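Local structure of L-lactate dehydrogenase (Trichomonas vaginalis, 4UUL) at residues Q250-K253 against A254-F257. The protein is a lactate dehydrogenase of the malate dehydrogenase family that probably interconverts pyruvate and L-lactate with NADH and NAD+ as cofactor. The protein carries 1 engineered substitution. Numbering follows the deposited sequence.
Sequences QHMK and AWLF
The carbonyl oxygen of His251 takes the amide of Trp255, N to O 2.9 Å. It is one of four successive i to i+4 bonds in the last two turns of helix 242-257; the amides of Ala254, Leu256 and Phe257 continue the pattern onto the carbonyls of Gln250, Met252 and Lys253. On the buried side, His251 and Trp255 point the same way, both with CG anti to the backbone N. Trp255 CE3 meets the imidazole edge near its plane, 4.0 Å from His251 NE2, and the two ring planes stand at 79°. Met252, bent at chi2 and chi3 (70° and 82°), brings SD obliquely to the same indole carbon, 3.8 Å from Trp255 CE3, in a Met-aromatic contact, while its CG reaches Leu256 CD1 at 3.9 Å. His251 NE2 is hydrogen-bonded to Ser152 OG, and its side chain packs on Leu154, an NADH-binding residue. The extended Lys253 chain carries NZ to Glu28 OE2 in a salt bridge. The helix end thus joins the Rossmann sheet, where Met252 packs on Leu126 and Phe84 and His251 on Leu126, to strand 265-270, where His251 meets Met267, and the Ser152 bond probably fixes the imidazole's rotation beside the indole.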
# COMPACT_ATOMS: atom_id res chain seq x y z
N GLN B 250 -11.24 3.33 1.03
CA GLN B 250 -12.16 3.69 2.10
C GLN B 250 -13.59 3.94 1.56
O GLN B 250 -14.59 3.42 2.07
CB GLN B 250 -11.63 4.95 2.78
CG GLN B 250 -12.50 5.45 3.92
CD GLN B 250 -11.81 6.52 4.72
OE1 GLN B 250 -10.83 7.16 4.26
NE2 GLN B 250 -12.29 6.74 5.92
N HIS B 251 -13.69 4.68 0.47
CA HIS B 251 -14.97 4.94 -0.16
C HIS B 251 -15.59 3.67 -0.68
O HIS B 251 -16.76 3.37 -0.40
CB HIS B 251 -14.75 5.95 -1.31
CG HIS B 251 -15.96 6.30 -2.11
ND1 HIS B 251 -16.33 7.60 -2.38
CD2 HIS B 251 -16.83 5.52 -2.82
CE1 HIS B 251 -17.38 7.61 -3.17
NE2 HIS B 251 -17.70 6.36 -3.47
N MET B 252 -14.83 2.89 -1.45
CA MET B 252 -15.39 1.67 -2.02
C MET B 252 -15.82 0.67 -0.93
O MET B 252 -16.87 0.05 -1.06
CB MET B 252 -14.44 1.03 -3.01
CG MET B 252 -15.07 -0.13 -3.79
SD MET B 252 -16.33 0.38 -4.97
CE MET B 252 -15.27 0.87 -6.36
N LYS B 253 -15.01 0.50 0.11
CA LYS B 253 -15.37 -0.43 1.16
C LYS B 253 -16.66 -0.01 1.86
O LYS B 253 -17.52 -0.85 2.16
CB LYS B 253 -14.19 -0.53 2.14
CG LYS B 253 -14.33 -1.69 3.13
CD LYS B 253 -13.15 -1.75 4.05
CE LYS B 253 -13.23 -2.95 4.96
NZ LYS B 253 -11.92 -3.11 5.66
N ALA B 254 -16.80 1.29 2.11
CA ALA B 254 -18.04 1.81 2.68
C ALA B 254 -19.23 1.56 1.73
O ALA B 254 -20.31 1.16 2.17
CB ALA B 254 -17.93 3.27 2.95
N TRP B 255 -19.03 1.82 0.44
CA TRP B 255 -20.07 1.63 -0.56
C TRP B 255 -20.52 0.18 -0.65
O TRP B 255 -21.70 -0.12 -0.87
CB TRP B 255 -19.57 2.13 -1.92
CG TRP B 255 -20.60 2.35 -2.95
CD1 TRP B 255 -21.95 2.30 -2.82
CD2 TRP B 255 -20.33 2.71 -4.31
NE1 TRP B 255 -22.53 2.60 -4.05
CE2 TRP B 255 -21.57 2.89 -4.95
CE3 TRP B 255 -19.15 2.92 -5.04
CZ2 TRP B 255 -21.66 3.28 -6.28
CZ3 TRP B 255 -19.23 3.29 -6.37
CH2 TRP B 255 -20.49 3.48 -6.98
N LEU B 256 -19.58 -0.74 -0.50
CA LEU B 256 -19.88 -2.15 -0.65
C LEU B 256 -20.61 -2.71 0.57
O LEU B 256 -21.55 -3.50 0.38
CB LEU B 256 -18.60 -2.96 -0.91
CG LEU B 256 -18.00 -2.87 -2.30
CD1 LEU B 256 -16.58 -3.43 -2.32
CD2 LEU B 256 -18.84 -3.59 -3.32
N PHE B 257 -20.20 -2.32 1.79
CA PHE B 257 -20.59 -3.02 3.03
C PHE B 257 -21.21 -2.15 4.10
O PHE B 257 -21.68 -2.67 5.11
CB PHE B 257 -19.40 -3.79 3.62
CG PHE B 257 -18.77 -4.73 2.64
CD1 PHE B 257 -19.46 -5.84 2.20
CD2 PHE B 257 -17.51 -4.48 2.12
CE1 PHE B 257 -18.93 -6.68 1.28
CE2 PHE B 257 -16.96 -5.35 1.19
CZ PHE B 257 -17.68 -6.44 0.78